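Local coordinates for protein short chain dehydrogenase (Mycobacterium smegmatis, PDB 3UCX) that probably acts as an NAD(P)-dependent oxidoreductase of the short-chain dehydrogenase family, built on a Rossmann fold, its substrate not established, at residues 38-43 and 60-65; 67-72 and 125-130; 141-146 and 241-246; 233-238 and 255-260. One frame throughout, in Å; residues are numbered along the deposited sequence.

Contact 1 (38-43 and 60-65)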
loop_
_atom_site.group_PDB
_atom_site.type_symbol
_atom_site.label_atom_id
_atom_site.label_comp_id
_atom_site.label_asym_id
_atom_site.label_seq_id
_atom_site.Cartn_x
_atom_site.Cartn_y
_atom_site.Cartn_z
ATOM N N LEU A 38 -16.191 -28.269 15.470
ATOM C CA LEU A 38 -16.700 -26.935 15.206
ATOM C C LEU A 38 -17.583 -26.389 16.303
ATOM O O LEU A 38 -18.333 -27.121 16.939
ATOM C CB LEU A 38 -17.528 -26.939 13.911
ATOM C CG LEU A 38 -16.808 -26.851 12.564
ATOM C CD1 LEU A 38 -16.271 -25.446 12.335
ATOM C CD2 LEU A 38 -15.713 -27.892 12.437
ATOM N N VAL A 39 -17.515 -25.075 16.457
ATOM C CA VAL A 39 -18.554 -24.273 17.080
ATOM C C VAL A 39 -19.127 -23.385 15.993
ATOM O O VAL A 39 -18.383 -22.657 15.327
ATOM C CB VAL A 39 -17.997 -23.381 18.216
ATOM C CG1 VAL A 39 -19.100 -22.506 18.782
ATOM C CG2 VAL A 39 -17.348 -24.256 19.289
ATOM N N LEU A 40 -20.436 -23.465 15.798
ATOM C CA LEU A 40 -21.125 -22.657 14.803
ATOM C C LEU A 40 -22.008 -21.619 15.488
ATOM O O LEU A 40 -22.895 -21.952 16.298
ATOM C CB LEU A 40 -21.959 -23.565 13.878
ATOM C CG LEU A 40 -21.219 -24.741 13.235
ATOM C CD1 LEU A 40 -22.176 -25.698 12.518
ATOM C CD2 LEU A 40 -20.094 -24.279 12.314
ATOM N N ALA A 41 -21.779 -20.357 15.155
ATOM C CA ALA A 41 -22.497 -19.247 15.758
ATOM C C ALA A 41 -23.147 -18.397 14.652
ATOM O O ALA A 41 -22.519 -18.072 13.654
ATOM C CB ALA A 41 -21.564 -18.413 16.627
ATOM N N ALA A 42 -24.427 -18.097 14.833
ATOM C CA ALA A 42 -25.186 -17.218 13.949
ATOM C C ALA A 42 -26.414 -16.795 14.738
ATOM O O ALA A 42 -26.706 -17.403 15.767
ATOM C CB ALA A 42 -25.579 -17.951 12.678
ATOM N N ARG A 43 -27.122 -15.758 14.282
ATOM C CA ARG A 43 -28.341 -15.303 14.985
ATOM C C ARG A 43 -29.437 -16.344 14.797
ATOM O O ARG A 43 -30.043 -16.806 15.761
ATOM C CB ARG A 43 -28.802 -13.915 14.501
ATOM N N ARG A 60 -16.961 -35.654 12.657
ATOM C CA ARG A 60 -16.537 -34.692 13.686
ATOM C C ARG A 60 -17.739 -34.160 14.454
ATOM O O ARG A 60 -18.877 -34.515 14.167
ATOM C CB ARG A 60 -15.777 -33.521 13.041
ATOM C CG ARG A 60 -14.568 -33.919 12.222
ATOM C CD ARG A 60 -13.591 -34.813 12.950
ATOM N NE ARG A 60 -13.144 -34.296 14.240
ATOM C CZ ARG A 60 -12.057 -34.730 14.890
ATOM N NH1 ARG A 60 -11.295 -35.697 14.378
ATOM N NH2 ARG A 60 -11.718 -34.192 16.064
ATOM N N ARG A 61 -17.494 -33.283 15.425
ATOM C CA ARG A 61 -18.572 -32.728 16.224
ATOM C C ARG A 61 -18.856 -31.279 15.881
ATOM O O ARG A 61 -17.957 -30.522 15.472
ATOM C CB ARG A 61 -18.246 -32.869 17.713
ATOM C CG ARG A 61 -18.353 -34.309 18.204
ATOM C CD ARG A 61 -17.811 -34.429 19.613
ATOM N NE ARG A 61 -16.399 -34.036 19.670
ATOM C CZ ARG A 61 -15.748 -33.702 20.781
ATOM N NH1 ARG A 61 -16.359 -33.713 21.961
ATOM N NH2 ARG A 61 -14.471 -33.353 20.710
ATOM N N ALA A 62 -20.118 -30.896 16.034
ATOM C CA ALA A 62 -20.525 -29.510 15.835
ATOM C C ALA A 62 -21.391 -29.043 17.011
ATOM O O ALA A 62 -22.377 -29.691 17.349
ATOM C CB ALA A 62 -21.278 -29.362 14.519
ATOM N N LEU A 63 -21.006 -27.932 17.641
ATOM C CA LEU A 63 -21.840 -27.258 18.628
ATOM C C LEU A 63 -22.471 -26.043 17.961
ATOM O O LEU A 63 -21.748 -25.144 17.488
ATOM C CB LEU A 63 -20.986 -26.796 19.811
ATOM C CG LEU A 63 -21.676 -26.070 20.970
ATOM C CD1 LEU A 63 -22.480 -27.068 21.803
ATOM C CD2 LEU A 63 -20.632 -25.350 21.827
ATOM N N SER A 64 -23.804 -25.991 17.954
ATOM C CA SER A 64 -24.530 -24.877 17.348
ATOM C C SER A 64 -25.044 -23.978 18.455
ATOM O O SER A 64 -25.714 -24.457 19.370
ATOM C CB SER A 64 -25.707 -25.379 16.502
ATOM O OG SER A 64 -25.227 -26.188 15.443
ATOM N N VAL A 65 -24.710 -22.690 18.381
ATOM C CA VAL A 65 -25.117 -21.732 19.404
ATOM C C VAL A 65 -25.653 -20.449 18.781
ATOM O O VAL A 65 -24.904 -19.665 18.200
ATOM C CB VAL A 65 -23.961 -21.367 20.370
ATOM C CG1 VAL A 65 -24.482 -20.513 21.518
ATOM C CG2 VAL A 65 -23.263 -22.616 20.895
#
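Leu63 lays its isobutyl group beside Val39 on one face of the sheet, CD2 of Leu63 coming to 4.3 Å from CG2 of Val39. On the other face Leu40 CD1 lies 4.3 Å from Ala62 CB, and Ser64 OG is equally far from Leu40 CD1. These side-chain touches are loose; the backbone carries the join. The strands run parallel, 19° apart, and Leu38 and Leu40 each use both N and O. Leu38 N donates to Arg61 O at 2.9 Å and Leu38 O accepts from Leu63 N. Leu40 N then gives the shortest bond of the four, 2.7 Å to Leu63 O, and Leu40 O receives Val65 N. All four N-H groups point nearly straight at their acceptors. CA-H groups add weaker contacts to carbonyls along the ladder, as Val39 CA does to Leu63 O at 3.3 Å. Helix 45-57, which links the strands in a beta-alpha-beta unit, covers the Leu40 and Ser64 face through Leu48, whereas Leu78 of helix 72-85 packs on Val39 and Val65. Arg61 turns its guanidinium away to a salt bridge with Asp37. The chemistry is thus a peptide ladder between two mainly apolar faces, with the charged Arg60 and Arg61 just before the second strand.

Contact 2 (67-72 and 125-130)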
loop_
_atom_site.group_PDB
_atom_site.type_symbol
_atom_site.label_atom_id
_atom_site.label_comp_id
_atom_site.label_asym_id
_atom_site.label_seq_id
_atom_site.Cartn_x
_atom_site.Cartn_y
_atom_site.Cartn_z
ATOM N N THR A 67 -26.374 -16.874 18.498
ATOM C CA THR A 67 -25.592 -15.779 19.071
ATOM C C THR A 67 -25.746 -14.499 18.246
ATOM O O THR A 67 -25.464 -14.472 17.037
ATOM C CB THR A 67 -24.081 -16.127 19.108
ATOM O OG1 THR A 67 -23.891 -17.353 19.800
ATOM C CG2 THR A 67 -23.262 -15.040 19.810
ATOM N N ASP A 68 -26.171 -13.437 18.911
ATOM C CA ASP A 68 -26.082 -12.104 18.364
ATOM C C ASP A 68 -24.761 -11.520 18.871
ATOM O O ASP A 68 -24.623 -11.184 20.054
ATOM C CB ASP A 68 -27.268 -11.271 18.838
ATOM C CG ASP A 68 -27.238 -9.872 18.309
ATOM O OD1 ASP A 68 -26.204 -9.420 17.774
ATOM O OD2 ASP A 68 -28.261 -9.210 18.458
ATOM N N ILE A 69 -23.784 -11.413 17.979
ATOM C CA ILE A 69 -22.424 -11.061 18.410
ATOM C C ILE A 69 -22.320 -9.566 18.740
ATOM O O ILE A 69 -21.268 -9.109 19.208
ATOM C CB ILE A 69 -21.327 -11.478 17.394
ATOM C CG1 ILE A 69 -21.495 -10.758 16.041
ATOM C CG2 ILE A 69 -21.316 -12.995 17.215
ATOM C CD1 ILE A 69 -20.330 -10.964 15.073
ATOM N N THR A 70 -23.406 -8.815 18.516
ATOM C CA THR A 70 -23.485 -7.435 18.997
ATOM C C THR A 70 -23.893 -7.340 20.471
ATOM O O THR A 70 -23.927 -6.240 21.017
ATOM C CB THR A 70 -24.428 -6.534 18.147
ATOM O OG1 THR A 70 -25.800 -6.871 18.398
ATOM C CG2 THR A 70 -24.118 -6.652 16.660
ATOM N N ASP A 71 -24.170 -8.467 21.123
ATOM C CA ASP A 71 -24.631 -8.454 22.516
ATOM C C ASP A 71 -23.631 -9.112 23.471
ATOM O O ASP A 71 -23.306 -10.284 23.305
ATOM C CB ASP A 71 -25.969 -9.181 22.640
ATOM C CG ASP A 71 -26.478 -9.177 24.065
ATOM O OD1 ASP A 71 -27.053 -8.153 24.476
ATOM O OD2 ASP A 71 -26.263 -10.159 24.791
ATOM N N ASP A 72 -23.194 -8.376 24.495
ATOM C CA ASP A 72 -22.200 -8.875 25.444
ATOM C C ASP A 72 -22.617 -10.188 26.088
ATOM O O ASP A 72 -21.827 -11.124 26.122
ATOM C CB ASP A 72 -21.930 -7.854 26.559
ATOM C CG ASP A 72 -21.088 -6.678 26.104
ATOM O OD1 ASP A 72 -20.256 -6.820 25.183
ATOM O OD2 ASP A 72 -21.237 -5.592 26.698
ATOM N N LEU A 125 -14.712 -7.921 17.244
ATOM C CA LEU A 125 -13.836 -7.621 18.406
ATOM C C LEU A 125 -14.363 -8.348 19.653
ATOM O O LEU A 125 -13.601 -8.976 20.398
ATOM C CB LEU A 125 -13.783 -6.131 18.690
ATOM C CG LEU A 125 -12.830 -5.657 19.801
ATOM C CD1 LEU A 125 -11.419 -6.205 19.598
ATOM C CD2 LEU A 125 -12.836 -4.133 19.907
ATOM N N ARG A 126 -15.669 -8.258 19.877
ATOM C CA ARG A 126 -16.299 -8.930 21.020
ATOM C C ARG A 126 -15.995 -10.425 21.030
ATOM O O ARG A 126 -15.629 -10.984 22.071
ATOM C CB ARG A 126 -17.813 -8.689 21.001
ATOM C CG ARG A 126 -18.435 -8.544 22.361
ATOM C CD ARG A 126 -19.950 -8.289 22.299
ATOM N NE ARG A 126 -20.278 -6.885 22.562
ATOM C CZ ARG A 126 -20.571 -5.974 21.643
ATOM N NH1 ARG A 126 -20.604 -6.285 20.362
ATOM N NH2 ARG A 126 -20.859 -4.732 22.017
ATOM N N LEU A 127 -16.113 -11.065 19.876
ATOM C CA LEU A 127 -15.757 -12.484 19.729
ATOM C C LEU A 127 -14.318 -12.783 20.054
ATOM O O LEU A 127 -14.021 -13.727 20.777
ATOM C CB LEU A 127 -15.994 -12.979 18.298
ATOM C CG LEU A 127 -17.223 -13.815 18.053
ATOM C CD1 LEU A 127 -17.248 -15.039 18.975
ATOM C CD2 LEU A 127 -18.372 -12.869 18.332
ATOM N N ILE A 128 -13.421 -12.006 19.458
ATOM C CA ILE A 128 -11.993 -12.188 19.641
ATOM C C ILE A 128 -11.645 -12.016 21.112
ATOM O O ILE A 128 -10.890 -12.818 21.653
ATOM C CB ILE A 128 -11.159 -11.250 18.752
ATOM C CG1 ILE A 128 -11.324 -11.650 17.253
ATOM C CG2 ILE A 128 -9.697 -11.262 19.180
ATOM C CD1 ILE A 128 -10.966 -10.574 16.246
ATOM N N GLN A 129 -12.194 -10.986 21.750
ATOM C CA GLN A 129 -11.917 -10.729 23.157
ATOM C C GLN A 129 -12.466 -11.836 24.050
ATOM O O GLN A 129 -11.769 -12.305 24.974
ATOM C CB GLN A 129 -12.458 -9.355 23.566
ATOM C CG GLN A 129 -11.677 -8.239 22.879
ATOM C CD GLN A 129 -12.061 -6.826 23.286
ATOM O OE1 GLN A 129 -13.204 -6.564 23.699
ATOM N NE2 GLN A 129 -11.103 -5.897 23.157
ATOM N N GLY A 130 -13.700 -12.274 23.768
ATOM C CA GLY A 130 -14.321 -13.365 24.499
ATOM C C GLY A 130 -13.499 -14.637 24.484
ATOM O O GLY A 130 -13.397 -15.338 25.496
#
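Arg126 bends at chi3 (-104°), which turns NE off the line of the extended CA-CB-CG-CD run; chi1 of Asp72 (-75°) sets its CG anti to its own carbonyl carbon, and OD1 of Asp72 then lies 2.6 Å from NE of Arg126. The salt bridge is lopsided in its geometry. OD1 lies in the guanidinium plane, but NE stands above the carboxylate plane, and the two planes are 55° apart. A second bond holds NH1: Arg126 NH1 donates to Ile69 O at 3.1 Å, on a lone pair of that carbonyl though through a bent N-H. Thr70 O sits over one face of the guanidinium, 3.3 Å above its plane, close to NH1 but not bonded to it. Two bonds, through NE and NH1, should restrict rotation of the guanidinium, and the carbonyls gathered round it would probably favour its positive charge. The turn that presents them is itself braced, since Asp68 OD1 accepts from both Thr70 OG1 (2.7 Å) and Thr70 N (3.0 Å), the latter closing an Asx turn within a type I beta turn. Asp71 follows as the N-cap of helix 72-85, its OD2 accepting from Gln74 N. Phe110 of the second subunit adds a cation-pi contact to Arg126, placing the site at a subunit interface. The loop therefore leaves strand 62-66, rests on helix 110-130 and enters helix 72-85, whose Val75 packs against both Arg126 and Leu127.

Contact 3 (141-146 and 241-246)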
loop_
_atom_site.group_PDB
_atom_site.type_symbol
_atom_site.label_atom_id
_atom_site.label_comp_id
_atom_site.label_asym_id
_atom_site.label_seq_id
_atom_site.Cartn_x
_atom_site.Cartn_y
_atom_site.Cartn_z
ATOM N N ALA A 141 -5.209 -18.945 16.606
ATOM C CA ALA A 141 -5.244 -18.097 15.449
ATOM C C ALA A 141 -6.637 -17.538 15.224
ATOM O O ALA A 141 -7.651 -18.214 15.441
ATOM C CB ALA A 141 -4.775 -18.871 14.207
ATOM N N VAL A 142 -6.663 -16.298 14.756
ATOM C CA VAL A 142 -7.860 -15.621 14.357
ATOM C C VAL A 142 -7.752 -15.366 12.861
ATOM O O VAL A 142 -6.712 -14.930 12.401
ATOM C CB VAL A 142 -8.015 -14.270 15.059
ATOM C CG1 VAL A 142 -9.230 -13.510 14.478
ATOM C CG2 VAL A 142 -8.106 -14.478 16.591
ATOM N N VAL A 143 -8.814 -15.672 12.126
ATOM C CA VAL A 143 -8.952 -15.243 10.727
ATOM C C VAL A 143 -10.216 -14.425 10.594
ATOM O O VAL A 143 -11.328 -14.936 10.799
ATOM C CB VAL A 143 -9.015 -16.404 9.712
ATOM C CG1 VAL A 143 -8.957 -15.848 8.277
ATOM C CG2 VAL A 143 -7.883 -17.392 9.935
ATOM N N ASN A 144 -10.048 -13.166 10.209
ATOM C CA ASN A 144 -11.163 -12.300 9.915
ATOM C C ASN A 144 -11.390 -12.250 8.411
ATOM O O ASN A 144 -10.484 -11.886 7.668
ATOM C CB ASN A 144 -10.924 -10.903 10.474
ATOM C CG ASN A 144 -10.935 -10.877 11.984
ATOM O OD1 ASN A 144 -11.575 -11.711 12.603
ATOM N ND2 ASN A 144 -10.199 -9.935 12.578
ATOM N N VAL A 145 -12.585 -12.642 7.978
ATOM C CA VAL A 145 -12.950 -12.564 6.572
ATOM C C VAL A 145 -13.309 -11.127 6.280
ATOM O O VAL A 145 -14.267 -10.564 6.851
ATOM C CB VAL A 145 -14.082 -13.519 6.200
ATOM C CG1 VAL A 145 -14.437 -13.388 4.697
ATOM C CG2 VAL A 145 -13.676 -14.950 6.545
ATOM N N ASN A 146 -12.501 -10.511 5.425
ATOM C CA ASN A 146 -12.696 -9.128 5.039
ATOM C C ASN A 146 -13.234 -9.093 3.583
ATOM O O ASN A 146 -14.109 -9.904 3.226
ATOM C CB ASN A 146 -11.372 -8.372 5.265
ATOM C CG ASN A 146 -11.557 -6.874 5.401
ATOM O OD1 ASN A 146 -11.921 -6.212 4.418
ATOM N ND2 ASN A 146 -11.291 -6.317 6.609
ATOM N N PHE A 241 -5.657 -22.338 5.458
ATOM C CA PHE A 241 -4.208 -22.138 5.513
ATOM C C PHE A 241 -3.828 -21.184 6.652
ATOM O O PHE A 241 -3.005 -21.531 7.509
ATOM C CB PHE A 241 -3.672 -21.588 4.188
ATOM C CG PHE A 241 -2.284 -21.039 4.272
ATOM C CD1 PHE A 241 -1.201 -21.877 4.380
ATOM C CD2 PHE A 241 -2.071 -19.689 4.271
ATOM C CE1 PHE A 241 0.099 -21.362 4.456
ATOM C CE2 PHE A 241 -0.794 -19.160 4.359
ATOM C CZ PHE A 241 0.290 -20.014 4.451
ATOM N N MET A 242 -4.466 -20.012 6.662
ATOM C CA MET A 242 -4.202 -18.994 7.690
ATOM C C MET A 242 -4.539 -19.476 9.105
ATOM O O MET A 242 -3.892 -19.061 10.068
ATOM C CB MET A 242 -4.996 -17.722 7.400
ATOM C CG MET A 242 -4.440 -16.878 6.270
ATOM S SD MET A 242 -2.787 -16.260 6.674
ATOM C CE MET A 242 -2.661 -14.845 5.574
ATOM N N ALA A 243 -5.552 -20.339 9.224
ATOM C CA ALA A 243 -5.948 -20.917 10.521
ATOM C C ALA A 243 -4.997 -22.006 11.003
ATOM O O ALA A 243 -4.952 -22.313 12.198
ATOM C CB ALA A 243 -7.373 -21.468 10.445
ATOM N N SER A 244 -4.235 -22.587 10.089
ATOM C CA SER A 244 -3.434 -23.752 10.354
ATOM C C SER A 244 -2.010 -23.426 10.765
ATOM O O SER A 244 -1.520 -22.318 10.580
ATOM C CB SER A 244 -3.365 -24.622 9.085
ATOM O OG SER A 244 -2.364 -24.120 8.210
ATOM N N ASP A 245 -1.300 -24.447 11.235
ATOM C CA ASP A 245 0.130 -24.316 11.552
ATOM C C ASP A 245 1.068 -24.137 10.358
ATOM O O ASP A 245 2.230 -23.757 10.544
ATOM C CB ASP A 245 0.571 -25.488 12.444
ATOM C CG ASP A 245 -0.066 -25.434 13.824
ATOM O OD1 ASP A 245 -0.342 -24.328 14.344
ATOM O OD2 ASP A 245 -0.301 -26.505 14.412
ATOM N N LEU A 246 0.578 -24.352 9.132
ATOM C CA LEU A 246 1.330 -23.957 7.943
ATOM C C LEU A 246 1.598 -22.440 7.971
ATOM O O LEU A 246 2.545 -21.964 7.355
ATOM C CB LEU A 246 0.595 -24.289 6.636
ATOM C CG LEU A 246 0.418 -25.738 6.133
ATOM C CD1 LEU A 246 -0.619 -25.795 5.014
ATOM C CD2 LEU A 246 1.737 -26.314 5.639
HETATM O O HOH W 1 -4.600 -16.490 11.208
#
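Val143 makes the closer half of this contact, against Met242 and Ala243, its CG2 lying against the last turn of the helix. Anti to its own carbonyl carbon, that methyl reaches Met242 CB at 3.9 Å, Ala243 N at 3.8 Å and Ala243 CB at 4.1 Å, so one branch touches two successive helical residues. The valine and methionine side chains cross at about a right angle, and the bend of Met242 at chi2 (-63°) carries its sulfur end away from the strand. The Ala141 half is looser and more polar. There Ala141 CB lies 4.0 Å from Ala243 O and a little farther from Met242 O, and no direct hydrogen bond joins the two segments. A water does so instead, donating to Val142 O and to Met242 O, each at 2.9 Å, and Met242 O also accepts from Arg184 NH1. The helix finishes here: Phe241 O receives both Ser244 N and Ser244 OG, the hydroxyl at 2.8 Å, as Ser244 leaves helical geometry. Facing away from the strand, Phe241 stacks on Phe241 of the third subunit, while Met242 touches Leu255 of that chain. Small and branched residues of an inner parallel strand meeting the last turn of a helix laid over the sheet make up the alpha/beta layering of the Rossmann fold, to whose family this dehydrogenase belongs.

Contact 4 (233-238 and 255-260)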
loop_
_atom_site.group_PDB
_atom_site.type_symbol
_atom_site.label_atom_id
_atom_site.label_comp_id
_atom_site.label_asym_id
_atom_site.label_seq_id
_atom_site.Cartn_x
_atom_site.Cartn_y
_atom_site.Cartn_z
ATOM N N ASP A 233 -14.861 -22.897 -2.226
ATOM C CA ASP A 233 -13.744 -23.737 -1.805
ATOM C C ASP A 233 -12.400 -22.998 -1.859
ATOM O O ASP A 233 -11.559 -23.199 -0.999
ATOM C CB ASP A 233 -13.662 -25.051 -2.595
ATOM C CG ASP A 233 -14.535 -26.156 -1.989
ATOM O OD1 ASP A 233 -14.564 -26.352 -0.748
ATOM O OD2 ASP A 233 -15.193 -26.858 -2.767
ATOM N N GLU A 234 -12.181 -22.174 -2.875
ATOM C CA GLU A 234 -10.879 -21.499 -3.008
ATOM C C GLU A 234 -10.677 -20.479 -1.898
ATOM O O GLU A 234 -9.562 -20.300 -1.397
ATOM C CB GLU A 234 -10.718 -20.850 -4.403
ATOM C CG GLU A 234 -10.398 -21.889 -5.486
ATOM C CD GLU A 234 -10.500 -21.374 -6.921
ATOM O OE1 GLU A 234 -11.301 -20.461 -7.179
ATOM O OE2 GLU A 234 -9.774 -21.893 -7.786
ATOM N N VAL A 235 -11.750 -19.805 -1.510
ATOM C CA VAL A 235 -11.650 -18.825 -0.429
ATOM C C VAL A 235 -11.478 -19.584 0.893
ATOM O O VAL A 235 -10.624 -19.223 1.740
ATOM C CB VAL A 235 -12.866 -17.883 -0.396
ATOM C CG1 VAL A 235 -12.786 -16.928 0.821
ATOM C CG2 VAL A 235 -12.973 -17.133 -1.725
ATOM N N ALA A 236 -12.260 -20.651 1.071
ATOM C CA ALA A 236 -12.107 -21.524 2.227
ATOM C C ALA A 236 -10.684 -22.070 2.390
ATOM O O ALA A 236 -10.145 -22.137 3.521
ATOM C CB ALA A 236 -13.118 -22.676 2.163
ATOM N N SER A 237 -10.073 -22.506 1.289
ATOM C CA SER A 237 -8.689 -22.990 1.354
ATOM C C SER A 237 -7.714 -21.951 1.942
ATOM O O SER A 237 -6.819 -22.295 2.720
ATOM C CB SER A 237 -8.192 -23.396 -0.030
ATOM O OG SER A 237 -8.867 -24.566 -0.498
ATOM N N ALA A 238 -7.855 -20.704 1.521
ATOM C CA ALA A 238 -7.028 -19.598 2.041
ATOM C C ALA A 238 -7.237 -19.413 3.553
ATOM O O ALA A 238 -6.282 -19.210 4.297
ATOM C CB ALA A 238 -7.362 -18.303 1.317
ATOM N N LEU A 255 -4.586 -11.663 3.032
ATOM C CA LEU A 255 -4.367 -12.502 1.844
ATOM C C LEU A 255 -5.598 -12.352 0.947
ATOM O O LEU A 255 -6.709 -12.724 1.324
ATOM C CB LEU A 255 -4.178 -13.946 2.267
ATOM C CG LEU A 255 -4.009 -15.030 1.185
ATOM C CD1 LEU A 255 -2.803 -14.694 0.318
ATOM C CD2 LEU A 255 -3.893 -16.438 1.772
ATOM N N ASP A 256 -5.398 -11.761 -0.216
ATOM C CA ASP A 256 -6.489 -11.467 -1.138
ATOM C C ASP A 256 -6.747 -12.671 -2.004
ATOM O O ASP A 256 -5.811 -13.236 -2.557
ATOM C CB ASP A 256 -6.117 -10.284 -2.025
ATOM C CG ASP A 256 -6.000 -8.970 -1.250
ATOM O OD1 ASP A 256 -5.083 -8.848 -0.414
ATOM O OD2 ASP A 256 -6.803 -8.055 -1.493
ATOM N N VAL A 257 -8.010 -13.071 -2.103
ATOM C CA VAL A 257 -8.399 -14.227 -2.910
ATOM C C VAL A 257 -9.380 -13.674 -3.940
ATOM O O VAL A 257 -10.581 -13.571 -3.686
ATOM C CB VAL A 257 -9.019 -15.356 -2.073
ATOM C CG1 VAL A 257 -9.294 -16.597 -2.943
ATOM C CG2 VAL A 257 -8.132 -15.746 -0.886
ATOM N N ASN A 258 -8.847 -13.293 -5.090
ATOM C CA ASN A 258 -9.604 -12.556 -6.075
ATOM C C ASN A 258 -9.205 -12.804 -7.506
ATOM O O ASN A 258 -9.571 -12.018 -8.396
ATOM C CB ASN A 258 -9.533 -11.049 -5.747
ATOM C CG ASN A 258 -8.126 -10.488 -5.794
ATOM O OD1 ASN A 258 -7.246 -11.016 -6.481
ATOM N ND2 ASN A 258 -7.904 -9.367 -5.076
ATOM N N CYS A 259 -8.466 -13.880 -7.738
ATOM C CA CYS A 259 -8.026 -14.268 -9.073
ATOM C C CYS A 259 -7.237 -13.168 -9.770
ATOM O O CYS A 259 -7.133 -13.149 -10.996
ATOM C CB CYS A 259 -9.211 -14.796 -9.903
ATOM S SG CYS A 259 -9.787 -16.344 -9.195
ATOM N N GLY A 260 -6.635 -12.286 -8.958
ATOM C CA GLY A 260 -5.731 -11.263 -9.464
ATOM C C GLY A 260 -6.317 -9.882 -9.711
ATOM O O GLY A 260 -5.590 -9.002 -10.113
#
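In the Rossmann-type alpha/beta fold of this dehydrogenase, helix 232-243 packs on the last strand of the parallel sheet, 254-257, and the two run nearly antiparallel at 169°, the axes of segments 233-238 and 255-257 being 9.1 Å apart at closest approach. Val257 is the centre of the interface and uses both its methyls. CG2, anti to the valine's own carbonyl carbon, presses against Ala238 CB at 3.5 Å, tighter than usual for carbons, whereas CG1 points toward the preceding turn of the helix. There it meets Val235 CG2 at 3.9 Å and lies 4.0 Å from Glu234 O. Ala238 CB also touches Leu255 CD2 at 4.0 Å, which sets this one methyl between two alternate residues of the strand. The side chains that meet are apolar, and no hydrogen bond joins the segments. Val188 of strand 184-190 extends the layer under Ala238 and Val257. The carboxylates have partners outside the segments: Glu234 reaches Arg228 by a salt bridge and Ser248 of the third subunit by a hydrogen bond, and Asp256, on the other side of the strand, pairs with Arg151. After Val257 the chain leaves the sheet through a tight turn in which Cys259 takes left-handed backbone angles. The side chain of Asn258 closes it as an Asx turn, OD1 accepting the backbone N of Gly260 at 2.8 Å with a bent N-H angle of 137°.

In the fold
From the N terminus, contact 1 closes first, joining strands 37-42 and 62-66 round helix 45-57 at one edge of the sheet. Contact 2 follows directly in series, and the two touch where Ala42 O probably accepts a hydrogen bond from Thr67 N; its longer loop returns on helix 110-130. Ile128 of that helix packs on Val142 and Asn144, so contact 2 also touches contact 3. Contact 3 spans almost a hundred residues to tie an inner strand of the sheet to helix 232-243. Contact 4 shares that helix and crosses contact 3 in sequence, their centres about 12 Å apart, and fixes the other edge strand, about 24 Å between centres from contact 1.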